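Local structure of galactose mutarotase-like protein (Clostridium acetobutylicum, 3OS7) at residues 75-87 with 99-113. The protein probably binds carbohydrate and, like other members of the aldose 1-epimerase family, may interconvert the anomers of aldose sugars. Numbering follows the deposited sequence.
Sequences PVLFPPNRIDDGT and INEAKNNNYIHGFIK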
ATOM      1  N   PRO A  75       0.208   0.588   4.931  1.00 12.80           N
ATOM      2  CA  PRO A  75       1.637   0.442   5.237  1.00 13.39           C
ATOM      3  C   PRO A  75       2.507   0.666   4.012  1.00 14.80           C
ATOM      4  O   PRO A  75       2.472  -0.117   3.069  1.00 13.49           O
ATOM      5  CB  PRO A  75       1.758  -1.014   5.700  1.00 13.27           C
ATOM      6  CG  PRO A  75       0.323  -1.542   5.720  1.00 16.52           C
ATOM      7  CD  PRO A  75      -0.426  -0.728   4.754  1.00 12.45           C
ATOM      8  N   VAL A  76       3.350   1.696   4.055  1.00 14.13           N
ATOM      9  CA  VAL A  76       4.241   1.963   2.931  1.00 15.67           C
ATOM     10  C   VAL A  76       5.480   1.054   2.947  1.00 14.06           C
ATOM     11  O   VAL A  76       6.151   0.894   3.962  1.00 14.48           O
ATOM     12  CB  VAL A  76       4.598   3.460   2.843  1.00 18.31           C
ATOM     13  CG1 VAL A  76       5.440   3.886   4.006  1.00 16.27           C
ATOM     14  CG2 VAL A  76       5.261   3.786   1.504  1.00 18.57           C
ATOM     15  N   LEU A  77       5.805   0.496   1.782  1.00 12.25           N
ATOM     16  CA  LEU A  77       6.851  -0.514   1.667  1.00 11.09           C
ATOM     17  C   LEU A  77       8.002  -0.001   0.814  1.00 13.44           C
ATOM     18  O   LEU A  77       7.768   0.585  -0.250  1.00 13.02           O
ATOM     19  CB  LEU A  77       6.302  -1.774   1.013  1.00 11.88           C
ATOM     20  CG  LEU A  77       5.019  -2.337   1.577  1.00 11.84           C
ATOM     21  CD1 LEU A  77       4.521  -3.523   0.757  1.00 13.49           C
ATOM     22  CD2 LEU A  77       5.234  -2.746   3.077  1.00 13.72           C
ATOM     23  N   PHE A  78       9.219  -0.285   1.248  1.00 13.74           N
ATOM     24  CA  PHE A  78      10.451   0.118   0.561  1.00 12.11           C
ATOM     25  C   PHE A  78      11.551  -0.855   0.964  1.00 14.73           C
ATOM     26  O   PHE A  78      12.174  -0.666   2.015  1.00 16.57           O
ATOM     27  CB  PHE A  78      10.821   1.545   0.978  1.00 11.71           C
ATOM     28  CG  PHE A  78      12.075   2.119   0.299  1.00 16.76           C
ATOM     29  CD1 PHE A  78      12.219   2.102  -1.080  1.00 15.77           C
ATOM     30  CD2 PHE A  78      13.067   2.731   1.052  1.00 19.34           C
ATOM     31  CE1 PHE A  78      13.318   2.630  -1.694  1.00 17.02           C
ATOM     32  CE2 PHE A  78      14.181   3.285   0.449  1.00 23.59           C
ATOM     33  CZ  PHE A  78      14.326   3.228  -0.930  1.00 24.15           C
ATOM     34  N   PRO A  79      11.757  -1.931   0.195  1.00 14.16           N
ATOM     35  CA  PRO A  79      11.057  -2.316  -1.019  1.00 13.29           C
ATOM     36  C   PRO A  79       9.785  -3.089  -0.658  1.00 13.83           C
ATOM     37  O   PRO A  79       9.747  -3.713   0.400  1.00 15.36           O
ATOM     38  CB  PRO A  79      12.034  -3.265  -1.678  1.00 16.43           C
ATOM     39  CG  PRO A  79      12.697  -3.959  -0.515  1.00 16.35           C
ATOM     40  CD  PRO A  79      12.784  -2.929   0.566  1.00 15.60           C
ATOM     41  N   PRO A  80       8.776  -3.093  -1.536  1.00 14.39           N
ATOM     42  CA  PRO A  80       7.651  -4.001  -1.328  1.00 11.92           C
ATOM     43  C   PRO A  80       8.077  -5.446  -1.553  1.00 13.57           C
ATOM     44  O   PRO A  80       8.726  -5.770  -2.525  1.00 13.85           O
ATOM     45  CB  PRO A  80       6.638  -3.562  -2.391  1.00 13.19           C
ATOM     46  CG  PRO A  80       7.460  -3.051  -3.485  1.00 11.69           C
ATOM     47  CD  PRO A  80       8.704  -2.445  -2.864  1.00 14.28           C
ATOM     48  N   ASN A  81       7.690  -6.321  -0.644  1.00 13.60           N
ATOM     49  CA  ASN A  81       7.909  -7.736  -0.792  1.00 11.44           C
ATOM     50  C   ASN A  81       9.400  -8.100  -0.774  1.00 12.34           C
ATOM     51  O   ASN A  81      10.227  -7.326  -0.231  1.00 13.60           O
ATOM     52  CB  ASN A  81       7.180  -8.234  -2.045  1.00 12.30           C
ATOM     53  CG  ASN A  81       6.622  -9.634  -1.865  1.00 12.68           C
ATOM     54  OD1 ASN A  81       7.367 -10.605  -1.872  1.00 12.82           O
ATOM     55  ND2 ASN A  81       5.317  -9.736  -1.677  1.00 15.24           N
ATOM     56  N   ARG A  82       9.753  -9.231  -1.385  1.00 12.60           N
ATOM     57  CA  ARG A  82      11.028  -9.912  -1.149  1.00 11.03           C
ATOM     58  C   ARG A  82      12.229  -9.530  -2.031  1.00 13.17           C
ATOM     59  O   ARG A  82      12.091  -9.234  -3.214  1.00 14.14           O
ATOM     60  CB  ARG A  82      10.807 -11.422  -1.235  1.00 12.03           C
ATOM     61  CG  ARG A  82       9.869 -11.939  -0.188  1.00 14.50           C
ATOM     62  CD  ARG A  82       9.276 -13.252  -0.631  1.00 18.80           C
ATOM     63  NE  ARG A  82       8.470 -13.801   0.443  1.00 18.34           N
ATOM     64  CZ  ARG A  82       7.182 -13.573   0.619  1.00 22.20           C
ATOM     65  NH1 ARG A  82       6.488 -12.830  -0.232  1.00 20.37           N
ATOM     66  NH2 ARG A  82       6.581 -14.122   1.653  1.00 22.57           N
ATOM     67  N   ILE A  83      13.407  -9.495  -1.402  1.00 11.38           N
ATOM     68  CA  ILE A  83      14.682  -9.493  -2.101  1.00 10.79           C
ATOM     69  C   ILE A  83      15.387 -10.796  -1.758  1.00 13.57           C
ATOM     70  O   ILE A  83      15.686 -11.057  -0.563  1.00 14.31           O
ATOM     71  CB  ILE A  83      15.606  -8.307  -1.708  1.00 13.27           C
ATOM     72  CG1 ILE A  83      14.898  -6.944  -1.821  1.00 17.02           C
ATOM     73  CG2 ILE A  83      16.950  -8.347  -2.504  1.00 13.49           C
ATOM     74  CD1 ILE A  83      14.325  -6.616  -3.160  1.00 18.34           C
ATOM     75  N   ASP A  84      15.653 -11.600  -2.789  1.00 14.04           N
ATOM     76  CA  ASP A  84      16.323 -12.895  -2.655  1.00 13.56           C
ATOM     77  C   ASP A  84      17.629 -12.845  -1.865  1.00 13.10           C
ATOM     78  O   ASP A  84      18.564 -12.107  -2.214  1.00 14.34           O
ATOM     79  CB  ASP A  84      16.537 -13.453  -4.095  1.00 19.68           C
ATOM     80  CG  ASP A  84      17.155 -14.844  -4.134  1.00 22.54           C
ATOM     81  OD1 ASP A  84      17.493 -15.406  -3.070  1.00 22.06           O
ATOM     82  OD2 ASP A  84      17.282 -15.374  -5.278  1.00 20.13           O
ATOM     83  N   ASP A  85      17.692 -13.598  -0.749  1.00 15.78           N
ATOM     84  CA  ASP A  85      18.899 -13.635   0.109  1.00 15.52           C
ATOM     85  C   ASP A  85      19.290 -12.276   0.687  1.00 16.32           C
ATOM     86  O   ASP A  85      20.403 -12.099   1.184  1.00 16.60           O
ATOM     87  CB  ASP A  85      20.113 -14.261  -0.637  1.00 16.12           C
ATOM     88  CG  ASP A  85      19.946 -15.727  -0.943  1.00 22.27           C
ATOM     89  OD1 ASP A  85      19.090 -16.399  -0.320  1.00 22.69           O
ATOM     90  OD2 ASP A  85      20.674 -16.219  -1.843  1.00 24.66           O
ATOM     91  N   GLY A  86      18.371 -11.316   0.644  1.00 13.81           N
ATOM     92  CA  GLY A  86      18.621  -9.969   1.106  1.00 12.51           C
ATOM     93  C   GLY A  86      19.715  -9.229   0.361  1.00 15.33           C
ATOM     94  O   GLY A  86      20.346  -8.323   0.930  1.00 17.57           O
ATOM     95  N   THR A  87      19.969  -9.601  -0.893  1.00 12.58           N
ATOM     96  CA  THR A  87      21.107  -9.004  -1.601  1.00 14.46           C
ATOM     97  C   THR A  87      20.822  -8.803  -3.071  1.00 14.12           C
ATOM     98  O   THR A  87      20.074  -9.557  -3.698  1.00 13.75           O
ATOM     99  CB  THR A  87      22.424  -9.836  -1.402  1.00 15.98           C
ATOM    100  OG1 THR A  87      23.578  -9.134  -1.925  1.00 19.61           O
ATOM    101  CG2 THR A  87      22.314 -11.196  -2.047  1.00 20.73           C
ATOM    102  N   ILE A  99      18.682 -10.667   7.017  1.00 16.52           N
ATOM    103  CA  ILE A  99      17.499 -11.449   6.664  1.00 16.80           C
ATOM    104  C   ILE A  99      16.378 -11.225   7.696  1.00 19.44           C
ATOM    105  O   ILE A  99      16.566 -11.493   8.887  1.00 14.45           O
ATOM    106  CB  ILE A  99      17.878 -12.962   6.591  1.00 17.24           C
ATOM    107  CG1 ILE A  99      18.886 -13.201   5.476  1.00 17.26           C
ATOM    108  CG2 ILE A  99      16.639 -13.885   6.439  1.00 14.31           C
ATOM    109  CD1 ILE A  99      18.362 -12.730   4.067  1.00 16.20           C
ATOM    110  N   ASN A 100      15.222 -10.748   7.244  1.00 14.94           N
ATOM    111  CA  ASN A 100      14.039 -10.558   8.115  1.00 15.70           C
ATOM    112  C   ASN A 100      12.851 -11.449   7.712  1.00 16.34           C
ATOM    113  O   ASN A 100      11.755 -11.260   8.219  1.00 15.51           O
ATOM    114  CB  ASN A 100      13.623  -9.082   8.218  1.00 16.45           C
ATOM    115  CG  ASN A 100      13.079  -8.530   6.919  1.00 16.78           C
ATOM    116  OD1 ASN A 100      13.224  -9.164   5.880  1.00 14.80           O
ATOM    117  ND2 ASN A 100      12.451  -7.335   6.969  1.00 15.10           N
ATOM    118  N   GLU A 101      13.084 -12.381   6.780  1.00 14.67           N
ATOM    119  CA  GLU A 101      12.133 -13.458   6.466  1.00 15.46           C
ATOM    120  C   GLU A 101      12.932 -14.744   6.529  1.00 16.93           C
ATOM    121  O   GLU A 101      13.586 -15.122   5.582  1.00 15.96           O
ATOM    122  CB  GLU A 101      11.457 -13.250   5.081  1.00 16.12           C
ATOM    123  CG  GLU A 101      10.233 -14.161   4.927  1.00 20.46           C
ATOM    124  CD  GLU A 101       9.788 -14.477   3.494  1.00 26.64           C
ATOM    125  OE1 GLU A 101      10.475 -14.144   2.515  1.00 21.83           O
ATOM    126  OE2 GLU A 101       8.706 -15.078   3.347  1.00 24.41           O
ATOM    127  N   ALA A 102      12.872 -15.430   7.659  1.00 17.50           N
ATOM    128  CA  ALA A 102      13.832 -16.468   7.957  1.00 17.68           C
ATOM    129  C   ALA A 102      13.640 -17.726   7.109  1.00 21.90           C
ATOM    130  O   ALA A 102      14.601 -18.244   6.520  1.00 22.96           O
ATOM    131  CB  ALA A 102      13.770 -16.810   9.458  1.00 17.27           C
ATOM    132  N   LYS A 103      12.386 -18.155   7.014  1.00 23.78           N
ATOM    133  CA  LYS A 103      12.018 -19.426   6.394  1.00 27.97           C
ATOM    134  C   LYS A 103      12.433 -19.444   4.914  1.00 24.44           C
ATOM    135  O   LYS A 103      13.019 -20.405   4.447  1.00 25.81           O
ATOM    136  CB  LYS A 103      10.502 -19.683   6.585  1.00 29.86           C
ATOM    137  CG  LYS A 103       9.835 -20.727   5.664  1.00 42.41           C
ATOM    138  CD  LYS A 103       8.316 -20.807   5.975  1.00 48.70           C
ATOM    139  CE  LYS A 103       7.458 -21.091   4.742  1.00 52.15           C
ATOM    140  NZ  LYS A 103       7.624 -22.454   4.181  1.00 52.72           N
ATOM    141  N   ASN A 104      12.209 -18.343   4.216  1.00 20.25           N
ATOM    142  CA  ASN A 104      12.554 -18.262   2.792  1.00 17.99           C
ATOM    143  C   ASN A 104      13.896 -17.523   2.482  1.00 19.00           C
ATOM    144  O   ASN A 104      14.251 -17.324   1.306  1.00 14.86           O
ATOM    145  CB  ASN A 104      11.390 -17.619   2.028  1.00 18.35           C
ATOM    146  CG  ASN A 104      10.148 -18.484   2.027  1.00 21.98           C
ATOM    147  OD1 ASN A 104      10.233 -19.694   1.879  1.00 19.35           O
ATOM    148  ND2 ASN A 104       8.989 -17.857   2.161  1.00 23.93           N
ATOM    149  N   ASN A 105      14.621 -17.146   3.538  1.00 17.24           N
ATOM    150  CA  ASN A 105      15.895 -16.417   3.478  1.00 16.40           C
ATOM    151  C   ASN A 105      15.856 -15.189   2.571  1.00 15.42           C
ATOM    152  O   ASN A 105      16.596 -15.098   1.604  1.00 16.18           O
ATOM    153  CB  ASN A 105      17.041 -17.363   3.085  1.00 16.78           C
ATOM    154  CG  ASN A 105      18.383 -16.856   3.535  1.00 19.51           C
ATOM    155  OD1 ASN A 105      18.626 -16.681   4.744  1.00 18.60           O
ATOM    156  ND2 ASN A 105      19.269 -16.604   2.581  1.00 20.30           N
ATOM    157  N   ASN A 106      14.960 -14.259   2.894  1.00 15.85           N
ATOM    158  CA  ASN A 106      14.810 -13.032   2.125  1.00 13.81           C
ATOM    159  C   ASN A 106      14.842 -11.814   3.026  1.00 14.05           C
ATOM    160  O   ASN A 106      14.650 -11.926   4.247  1.00 15.78           O
ATOM    161  CB  ASN A 106      13.477 -13.069   1.387  1.00 13.25           C
ATOM    162  CG  ASN A 106      13.415 -14.139   0.324  1.00 15.03           C
ATOM    163  OD1 ASN A 106      14.389 -14.385  -0.422  1.00 16.65           O
ATOM    164  ND2 ASN A 106      12.257 -14.785   0.229  1.00 15.18           N
ATOM    165  N   TYR A 107      15.080 -10.642   2.431  1.00 13.78           N
ATOM    166  CA  TYR A 107      14.715  -9.379   3.038  1.00 13.13           C
ATOM    167  C   TYR A 107      13.365  -8.986   2.473  1.00 13.50           C
ATOM    168  O   TYR A 107      13.155  -9.069   1.254  1.00 14.74           O
ATOM    169  CB  TYR A 107      15.753  -8.276   2.789  1.00 15.19           C
ATOM    170  CG  TYR A 107      15.412  -7.018   3.552  1.00 12.33           C
ATOM    171  CD1 TYR A 107      15.648  -6.927   4.910  1.00 13.58           C
ATOM    172  CD2 TYR A 107      14.787  -5.943   2.931  1.00 15.10           C
ATOM    173  CE1 TYR A 107      15.305  -5.821   5.627  1.00 14.05           C
ATOM    174  CE2 TYR A 107      14.425  -4.818   3.659  1.00 16.71           C
ATOM    175  CZ  TYR A 107      14.684  -4.771   5.012  1.00 14.42           C
ATOM    176  OH  TYR A 107      14.343  -3.671   5.749  1.00 19.76           O
ATOM    177  N   ILE A 108      12.449  -8.512   3.326  1.00 11.13           N
ATOM    178  CA  ILE A 108      11.071  -8.252   2.858  1.00 12.24           C
ATOM    179  C   ILE A 108      10.548  -6.938   3.441  1.00 13.56           C
ATOM    180  O   ILE A 108      10.819  -6.624   4.605  1.00 13.49           O
ATOM    181  CB  ILE A 108      10.128  -9.424   3.221  1.00 13.34           C
ATOM    182  CG1 ILE A 108       8.838  -9.388   2.419  1.00 14.59           C
ATOM    183  CG2 ILE A 108       9.833  -9.437   4.717  1.00 11.99           C
ATOM    184  CD1 ILE A 108       7.858 -10.608   2.662  1.00 14.88           C
ATOM    185  N   HIS A 109       9.854  -6.160   2.596  1.00 12.33           N
ATOM    186  CA  HIS A 109       8.997  -5.023   2.975  1.00 11.85           C
ATOM    187  C   HIS A 109       9.647  -3.712   3.454  1.00 14.07           C
ATOM    188  O   HIS A 109       9.033  -2.643   3.357  1.00 14.12           O
ATOM    189  CB  HIS A 109       7.928  -5.453   3.977  1.00 13.38           C
ATOM    190  CG  HIS A 109       6.923  -6.410   3.421  1.00 15.74           C
ATOM    191  ND1 HIS A 109       6.493  -6.367   2.102  1.00 14.19           N
ATOM    192  CD2 HIS A 109       6.220  -7.403   4.021  1.00 17.08           C
ATOM    193  CE1 HIS A 109       5.604  -7.336   1.915  1.00 14.58           C
ATOM    194  NE2 HIS A 109       5.427  -7.979   3.061  1.00 15.33           N
ATOM    195  N   GLY A 110      10.870  -3.782   3.959  1.00 13.65           N
ATOM    196  CA  GLY A 110      11.537  -2.586   4.472  1.00 13.63           C
ATOM    197  C   GLY A 110      11.196  -2.204   5.915  1.00 14.29           C
ATOM    198  O   GLY A 110      10.427  -2.877   6.591  1.00 15.38           O
ATOM    199  N   PHE A 111      11.767  -1.107   6.380  1.00 12.43           N
ATOM    200  CA  PHE A 111      11.619  -0.683   7.781  1.00 17.07           C
ATOM    201  C   PHE A 111      10.816   0.606   7.931  1.00 15.78           C
ATOM    202  O   PHE A 111      10.445   0.964   9.048  1.00 16.93           O
ATOM    203  CB  PHE A 111      13.002  -0.485   8.445  1.00 17.17           C
ATOM    204  CG  PHE A 111      13.876   0.467   7.705  1.00 19.04           C
ATOM    205  CD1 PHE A 111      13.780   1.832   7.917  1.00 20.77           C
ATOM    206  CD2 PHE A 111      14.773   0.007   6.757  1.00 19.60           C
ATOM    207  CE1 PHE A 111      14.555   2.721   7.187  1.00 22.79           C
ATOM    208  CE2 PHE A 111      15.534   0.876   6.014  1.00 22.11           C
ATOM    209  CZ  PHE A 111      15.441   2.252   6.234  1.00 22.98           C
ATOM    210  N   ILE A 112      10.549   1.321   6.843  1.00 15.33           N
ATOM    211  CA  ILE A 112       9.922   2.624   6.997  1.00 14.43           C
ATOM    212  C   ILE A 112       8.488   2.480   7.521  1.00 13.25           C
ATOM    213  O   ILE A 112       7.997   3.346   8.201  1.00 15.16           O
ATOM    214  CB  ILE A 112       9.995   3.545   5.722  1.00 16.78           C
ATOM    215  CG1 ILE A 112       9.238   2.959   4.545  1.00 17.63           C
ATOM    216  CG2 ILE A 112      11.472   3.859   5.351  1.00 18.42           C
ATOM    217  CD1 ILE A 112       9.270   3.899   3.313  1.00 18.03           C
ATOM    218  N   LYS A 113       7.856   1.341   7.266  1.00 13.24           N
ATOM    219  CA  LYS A 113       6.523   1.058   7.806  1.00 12.84           C
ATOM    220  C   LYS A 113       6.518   0.918   9.336  1.00 14.80           C
ATOM    221  O   LYS A 113       5.471   1.040   9.950  1.00 17.03           O
ATOM    222  CB  LYS A 113       5.941  -0.238   7.224  1.00 12.92           C
ATOM    223  CG  LYS A 113       6.719  -1.505   7.553  1.00 15.96           C
ATOM    224  CD  LYS A 113       6.156  -2.735   6.776  1.00 14.48           C
ATOM    225  CE  LYS A 113       6.625  -4.004   7.376  1.00 17.50           C
ATOM    226  NZ  LYS A 113       8.065  -4.035   7.656  1.00 23.16           N
TER
HETATM  227  O   HOH W   1       8.603  -0.299   4.922  1.00 14.35           O
HETATM  228  O   HOH W   2      12.614   0.728   4.277  1.00 17.21           O
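Ile112 CD1 fits against Phe78 CB at 3.7 Å and also meets CG1 of Val76, closing the apolar end of the contact. Beside it, the peptide before Pro79 is cis, and Pro79 CD reaches the edge of the Tyr107 ring, in its plane, 4.0 Å from CE2. Phe78 N donates to His109 O; one water also donates to that oxygen, linking it and Val76 O to Lys113 N, and a second joins Phe78 O to Phe111 N. His109 CG stands anti to its own carbonyl carbon (chi1 -66°), which lays the imidazole alongside Leu77, with ND1 3.7 Å from Leu77 CD1. From here the pairing becomes regular. Strands 82-84 and 106-108 run antiparallel at 157°, and Ile83 with Tyr107 forms the hydrogen-bonded pair; its shorter bond, Ile83 N to Tyr107 O, measures 2.7 Å.

On the face bearing Arg82 and Ile108, Ile108 CD1 sits 3.7 Å above the centre of the guanidinium plane. Arg82, extended from CG to NE, forms a side-on salt bridge with Glu101, which lies in a classic beta bulge with Asn100 opposite Asn106: NE donates to OE1, and NH2 to OE2 at 2.9 Å, although the guanidinium and carboxylate planes are 54° apart. Asn106 ND2 reaches OE1, and Asn104 ND2 OE2, each from the face opposite the arginine nitrogen on that oxygen, so four bonds fix the carboxylate's rotation and would favour its charged form. Asn81 OD1 receives Arg82 NH1 at 2.9 Å, steadying the other end of the guanidinium. In the type II turn Ile83-Gly86, Asp85 OD1 accepts from Asn105 ND2 and also pairs with Arg216.

His109 NE2 hydrogen-bonds a tartrate, probably from the crystallisation liquor, which may mark the family's expected sugar pocket; its ring meets His185. Residues 76-77 pair with strand 178-189, while strand 82-90 runs between 93-96 and 106-108 in a small antiparallel sheet.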